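PDB 3L0R: cystatin-2 from Ornithodoros moubata, which inhibits cysteine proteinases with broad specificity for mammalian cathepsins, both endopeptidases and exopeptidases, and may mimic host cystatins. Local coordinates for residues E14-E19 and M52-T57; S26-G31 and K101-Y106. All coordinates share one frame; numbering follows the deposited sequence.

Contact 1: E14-E19 and M52-T57; sequences EARFLE and MNYKLT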
loop_
_atom_site.group_PDB
_atom_site.type_symbol
_atom_site.label_atom_id
_atom_site.label_comp_id
_atom_site.label_asym_id
_atom_site.label_seq_id
_atom_site.Cartn_x
_atom_site.Cartn_y
_atom_site.Cartn_z
ATOM N N GLU A 14 -2.602 9.496 8.478
ATOM C CA GLU A 14 -2.322 8.653 9.639
ATOM C C GLU A 14 -1.234 7.626 9.340
ATOM O O GLU A 14 -1.243 7.000 8.284
ATOM C CB GLU A 14 -3.585 7.971 10.136
ATOM C CG GLU A 14 -4.546 8.926 10.833
ATOM C CD GLU A 14 -5.812 8.233 11.298
ATOM O OE1 GLU A 14 -5.776 7.003 11.544
ATOM O OE2 GLU A 14 -6.846 8.921 11.419
ATOM N N ALA A 15 -0.307 7.477 10.285
ATOM C CA ALA A 15 0.829 6.571 10.154
ATOM C C ALA A 15 0.449 5.134 9.779
ATOM O O ALA A 15 1.095 4.536 8.917
ATOM C CB ALA A 15 1.679 6.591 11.432
ATOM N N ARG A 16 -0.589 4.593 10.423
ATOM C CA ARG A 16 -1.052 3.217 10.183
ATOM C C ARG A 16 -1.383 2.985 8.708
ATOM O O ARG A 16 -1.187 1.898 8.179
ATOM C CB ARG A 16 -2.252 2.859 11.088
ATOM C CG ARG A 16 -3.482 3.755 10.895
ATOM C CD ARG A 16 -4.395 3.799 12.121
ATOM N NE ARG A 16 -5.606 2.978 11.959
ATOM C CZ ARG A 16 -6.848 3.455 11.819
ATOM N NH1 ARG A 16 -7.085 4.770 11.828
ATOM N NH2 ARG A 16 -7.868 2.611 11.681
ATOM N N PHE A 17 -1.850 4.020 8.033
ATOM C CA PHE A 17 -2.217 3.879 6.645
ATOM C C PHE A 17 -0.988 3.886 5.757
ATOM O O PHE A 17 -0.977 3.225 4.703
ATOM C CB PHE A 17 -3.204 4.967 6.235
ATOM C CG PHE A 17 -4.475 4.966 7.038
ATOM C CD1 PHE A 17 -5.137 3.767 7.336
ATOM C CD2 PHE A 17 -5.020 6.159 7.486
ATOM C CE1 PHE A 17 -6.313 3.772 8.070
ATOM C CE2 PHE A 17 -6.202 6.174 8.225
ATOM C CZ PHE A 17 -6.852 4.983 8.518
ATOM N N LEU A 18 0.050 4.606 6.184
ATOM C CA LEU A 18 1.316 4.596 5.457
ATOM C C LEU A 18 1.968 3.211 5.596
ATOM O O LEU A 18 2.484 2.645 4.622
ATOM C CB LEU A 18 2.243 5.726 5.938
ATOM C CG LEU A 18 3.604 5.861 5.253
ATOM C CD1 LEU A 18 3.493 6.069 3.732
ATOM C CD2 LEU A 18 4.393 6.978 5.911
ATOM N N GLU A 19 1.913 2.675 6.807
ATOM C CA GLU A 19 2.378 1.330 7.091
ATOM C C GLU A 19 1.709 0.290 6.169
ATOM O O GLU A 19 2.376 -0.582 5.590
ATOM C CB GLU A 19 2.108 1.014 8.564
ATOM C CG GLU A 19 2.958 -0.098 9.169
ATOM C CD GLU A 19 3.034 -0.014 10.696
ATOM O OE1 GLU A 19 3.554 -0.971 11.315
ATOM O OE2 GLU A 19 2.584 1.010 11.272
ATOM N N MET A 52 -11.568 -5.911 8.648
ATOM C CA MET A 52 -11.555 -4.563 8.081
ATOM C C MET A 52 -10.968 -4.541 6.674
ATOM O O MET A 52 -9.931 -5.163 6.416
ATOM C CB MET A 52 -10.713 -3.630 8.954
ATOM C CG MET A 52 -11.352 -3.245 10.282
ATOM S SD MET A 52 -12.739 -2.099 10.076
ATOM C CE MET A 52 -11.988 -0.944 8.968
ATOM N N ASN A 53 -11.637 -3.815 5.779
ATOM C CA ASN A 53 -11.073 -3.478 4.486
ATOM C C ASN A 53 -10.481 -2.084 4.517
ATOM O O ASN A 53 -11.109 -1.155 5.037
ATOM C CB ASN A 53 -12.127 -3.542 3.394
ATOM C CG ASN A 53 -12.448 -4.940 2.993
ATOM O OD1 ASN A 53 -11.561 -5.800 2.912
ATOM N ND2 ASN A 53 -13.727 -5.196 2.735
ATOM N N TYR A 54 -9.268 -1.951 3.977
ATOM C CA TYR A 54 -8.605 -0.638 3.826
ATOM C C TYR A 54 -8.431 -0.405 2.360
ATOM O O TYR A 54 -7.818 -1.227 1.664
ATOM C CB TYR A 54 -7.247 -0.603 4.516
ATOM C CG TYR A 54 -7.355 -0.801 6.013
ATOM C CD1 TYR A 54 -7.441 0.301 6.874
ATOM C CD2 TYR A 54 -7.402 -2.091 6.574
ATOM C CE1 TYR A 54 -7.553 0.134 8.256
ATOM C CE2 TYR A 54 -7.510 -2.271 7.933
ATOM C CZ TYR A 54 -7.590 -1.158 8.767
ATOM O OH TYR A 54 -7.702 -1.324 10.115
ATOM N N LYS A 55 -9.038 0.683 1.886
ATOM C CA LYS A 55 -8.875 1.144 0.514
ATOM C C LYS A 55 -7.965 2.399 0.451
ATOM O O LYS A 55 -8.345 3.506 0.849
ATOM C CB LYS A 55 -10.240 1.358 -0.142
ATOM C CG LYS A 55 -10.164 1.944 -1.552
ATOM C CD LYS A 55 -11.156 1.300 -2.474
ATOM C CE LYS A 55 -12.543 1.816 -2.244
ATOM N NZ LYS A 55 -13.526 0.912 -2.872
ATOM N N LEU A 56 -6.753 2.200 -0.057
ATOM C CA LEU A 56 -5.759 3.258 -0.107
ATOM C C LEU A 56 -5.465 3.688 -1.536
ATOM O O LEU A 56 -5.101 2.858 -2.390
ATOM C CB LEU A 56 -4.469 2.807 0.584
ATOM C CG LEU A 56 -4.624 1.900 1.821
ATOM C CD1 LEU A 56 -3.310 1.235 2.147
ATOM C CD2 LEU A 56 -5.179 2.660 3.049
ATOM N N THR A 57 -5.668 4.980 -1.786
ATOM C CA THR A 57 -5.278 5.632 -3.003
ATOM C C THR A 57 -3.909 6.268 -2.698
ATOM O O THR A 57 -3.765 7.134 -1.820
ATOM C CB THR A 57 -6.338 6.681 -3.439
ATOM O OG1 THR A 57 -7.630 6.068 -3.458
ATOM C CG2 THR A 57 -6.051 7.232 -4.831
#
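F17 on helix 15-25 meets Y54 and L56 on strand 52-66, and its side chain can be followed outward from the helix. At the root, CB of F17 lies 4.4 Å from CD2 of L56. The other L56 methyl, CD1, turns to the helix backbone and comes 4.0 Å from the carbonyl O of F17. With chi1 at -59°, CG of F17 stands beside its own backbone N and anti to the carbonyl carbon, a setting that swings the ring out from the helix, leaning back toward its N-terminal end, to the edge of Y54. One side of the ring, CD1 and CE1, does the touching: CE1 of F17 approaches CD1 of Y54 to 3.8 Å and sits about as close to CE1 of that ring. The two rings meet rim to rim, neither stacked over the other, while the side chains cross at about a right angle.

At the tip, CZ of F17 lies 3.3 Å from the plane of the R16 guanidinium, set toward the rim of that group, and CG of R16 covers one face of the F17 ring near its border. R16 thus folds over the end of the phenylalanine and brings NH2 to the edge of Y54, 4.2 Å from CE1. E14 at the N-cap restrains the R16 guanidinium through the other nitrogen: NH1 gives a 2.6 Å salt-bridge hydrogen bond to the syn lone pair of OE1 of E14, almost in the guanidinium plane.

V44 and L20 extend this apolar layer, and T46 of strand 34-48 touches Y54. The axes of 15-19 and 52-57 cross at 84°, the arrangement of the cystatin fold, in which an antiparallel sheet wraps around a single helix.

Contact 2: S26-G31 and K101-Y106; sequences SSQTEG and KSVTSY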
loop_
_atom_site.group_PDB
_atom_site.type_symbol
_atom_site.label_atom_id
_atom_site.label_comp_id
_atom_site.label_asym_id
_atom_site.label_seq_id
_atom_site.Cartn_x
_atom_site.Cartn_y
_atom_site.Cartn_z
ATOM N N SER A 26 5.130 -3.172 -1.295
ATOM C CA SER A 26 6.315 -4.017 -1.194
ATOM C C SER A 26 6.007 -5.419 -1.734
ATOM O O SER A 26 6.885 -6.236 -2.020
ATOM C CB SER A 26 6.736 -4.103 0.276
ATOM O OG SER A 26 5.890 -4.958 1.049
ATOM N N SER A 27 4.725 -5.667 -1.872
ATOM C CA SER A 27 4.224 -6.978 -2.093
ATOM C C SER A 27 4.000 -7.203 -3.604
ATOM O O SER A 27 3.717 -8.319 -4.043
ATOM C CB SER A 27 2.928 -7.056 -1.296
ATOM O OG SER A 27 2.315 -8.272 -1.490
ATOM N N GLN A 28 4.155 -6.128 -4.383
ATOM C CA GLN A 28 3.938 -6.138 -5.831
ATOM C C GLN A 28 5.260 -6.353 -6.550
ATOM O O GLN A 28 5.955 -5.387 -6.873
ATOM C CB GLN A 28 3.300 -4.812 -6.276
ATOM C CG GLN A 28 1.984 -4.498 -5.571
ATOM C CD GLN A 28 1.025 -5.675 -5.623
ATOM O OE1 GLN A 28 0.746 -6.204 -6.698
ATOM N NE2 GLN A 28 0.528 -6.096 -4.463
ATOM N N THR A 29 5.612 -7.612 -6.796
ATOM C CA THR A 29 6.977 -7.960 -7.201
ATOM C C THR A 29 7.094 -8.593 -8.594
ATOM O O THR A 29 8.199 -8.787 -9.105
ATOM C CB THR A 29 7.648 -8.895 -6.161
ATOM O OG1 THR A 29 6.894 -10.110 -6.048
ATOM C CG2 THR A 29 7.758 -8.207 -4.800
ATOM N N GLU A 30 5.950 -8.905 -9.195
ATOM C CA GLU A 30 5.879 -9.535 -10.500
ATOM C C GLU A 30 6.421 -8.603 -11.599
ATOM O O GLU A 30 6.031 -7.447 -11.681
ATOM C CB GLU A 30 4.421 -9.951 -10.765
ATOM C CG GLU A 30 4.167 -10.758 -12.041
ATOM C CD GLU A 30 2.668 -10.988 -12.324
ATOM O OE1 GLU A 30 1.832 -10.730 -11.410
ATOM O OE2 GLU A 30 2.323 -11.430 -13.456
ATOM N N GLY A 31 7.340 -9.125 -12.418
ATOM C CA GLY A 31 7.837 -8.442 -13.616
ATOM C C GLY A 31 8.602 -7.146 -13.391
ATOM O O GLY A 31 8.562 -6.242 -14.243
ATOM N N LYS A 101 -3.265 -10.269 6.920
ATOM C CA LYS A 101 -3.470 -9.194 5.958
ATOM C C LYS A 101 -3.237 -9.793 4.579
ATOM O O LYS A 101 -2.257 -10.508 4.353
ATOM C CB LYS A 101 -2.474 -8.050 6.185
ATOM C CG LYS A 101 -2.686 -7.266 7.450
ATOM C CD LYS A 101 -1.851 -5.985 7.444
ATOM C CE LYS A 101 -0.544 -6.082 8.264
ATOM N NZ LYS A 101 -0.671 -5.601 9.705
ATOM N N SER A 102 -4.147 -9.527 3.661
ATOM C CA SER A 102 -3.951 -9.908 2.278
ATOM C C SER A 102 -4.293 -8.740 1.364
ATOM O O SER A 102 -5.072 -7.851 1.713
ATOM C CB SER A 102 -4.766 -11.150 1.928
ATOM O OG SER A 102 -5.922 -11.244 2.723
ATOM N N VAL A 103 -3.672 -8.719 0.195
ATOM C CA VAL A 103 -3.948 -7.658 -0.752
ATOM C C VAL A 103 -5.071 -8.168 -1.630
ATOM O O VAL A 103 -4.877 -9.079 -2.458
ATOM C CB VAL A 103 -2.707 -7.293 -1.559
ATOM C CG1 VAL A 103 -3.020 -6.152 -2.522
ATOM C CG2 VAL A 103 -1.572 -6.909 -0.609
ATOM N N THR A 104 -6.264 -7.615 -1.413
ATOM C CA THR A 104 -7.424 -8.012 -2.221
ATOM C C THR A 104 -7.243 -7.621 -3.694
ATOM O O THR A 104 -7.533 -8.409 -4.583
ATOM C CB THR A 104 -8.713 -7.405 -1.672
ATOM O OG1 THR A 104 -8.839 -7.773 -0.298
ATOM C CG2 THR A 104 -9.921 -7.924 -2.434
ATOM N N SER A 105 -6.763 -6.404 -3.934
ATOM C CA SER A 105 -6.567 -5.893 -5.283
ATOM C C SER A 105 -5.571 -4.760 -5.227
ATOM O O SER A 105 -5.419 -4.103 -4.206
ATOM C CB SER A 105 -7.891 -5.427 -5.928
ATOM O OG SER A 105 -8.503 -4.345 -5.236
ATOM N N TYR A 106 -4.875 -4.546 -6.328
ATOM C CA TYR A 106 -3.891 -3.494 -6.420
ATOM C C TYR A 106 -3.913 -3.024 -7.864
ATOM O O TYR A 106 -3.501 -3.750 -8.779
ATOM C CB TYR A 106 -2.515 -4.020 -6.000
ATOM C CG TYR A 106 -1.496 -2.946 -5.703
ATOM C CD1 TYR A 106 -1.046 -2.728 -4.398
ATOM C CD2 TYR A 106 -0.942 -2.182 -6.724
ATOM C CE1 TYR A 106 -0.083 -1.756 -4.112
ATOM C CE2 TYR A 106 0.030 -1.215 -6.455
ATOM C CZ TYR A 106 0.450 -1.001 -5.152
ATOM O OH TYR A 106 1.400 -0.042 -4.902
#
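Q28 lays its side chain over one face of Y106, and this CH-pi and amide-ring stack is the main interaction. CG of Q28 sits 3.6 Å from the Y106 ring centroid, only 5° off the ring normal. The glutamine chain bends at chi2 (-50°), which folds its amide back over the CB end of the tyrosine. Amide and ring planes are 14° apart, with CD of Q28 3.7 Å from CG of Y106 and NE2 the same distance from CD1.

Looser van der Waals contacts involve V103. Its CG1 methyl lies 4.0 Å from NE2 of Q28, while CG2 reaches OG of S27 at 4.2 Å, near the surface.

Hydrogen bonds to the end of helix 15-25 hold both partners of the stack: NE2 of Q28 donates to the carbonyl O of A24, and OH of Y106 is hydrogen-bonded to OG1 of T25. With an alanine in place of this tyrosine, CG and the amide of Q28 would probably lose the ring they lie on, and OG1 of T25 its hydroxyl mate.

A classic beta bulge, with T104 and S105 both facing V91, lets V103 and Y106 point to the same side of the strand although three positions apart. V103 also rests on F23 of the helix, and Y106 on A24, on A90 of strand 86-95 and on I58 and I60 of strand 52-66. Outermost strand 100-108 thereby closes against the helix C-terminus and the loop that leaves it for strand 34-48.

In the fold
Both contacts join the helical region to the same antiparallel sheet, but at different depths and ends. Contact 1 is buried: the first turn of helix 15-25 packs on the central strand 52-66. Contact 2 lies at the surface, where the loop following that helix meets outer strand 100-108. Their centres are 14 Å apart, on opposite sides of the chain's centre, and they do not touch. Aromatic and aliphatic groups dominate the first, with a salt bridge along its border; in the second a polar amide stacks on a tyrosine, and the polar ends turn back to the helix. Strand 52-66 is common to both: it forms one side of contact 1 directly and backs the aromatic ring of contact 2.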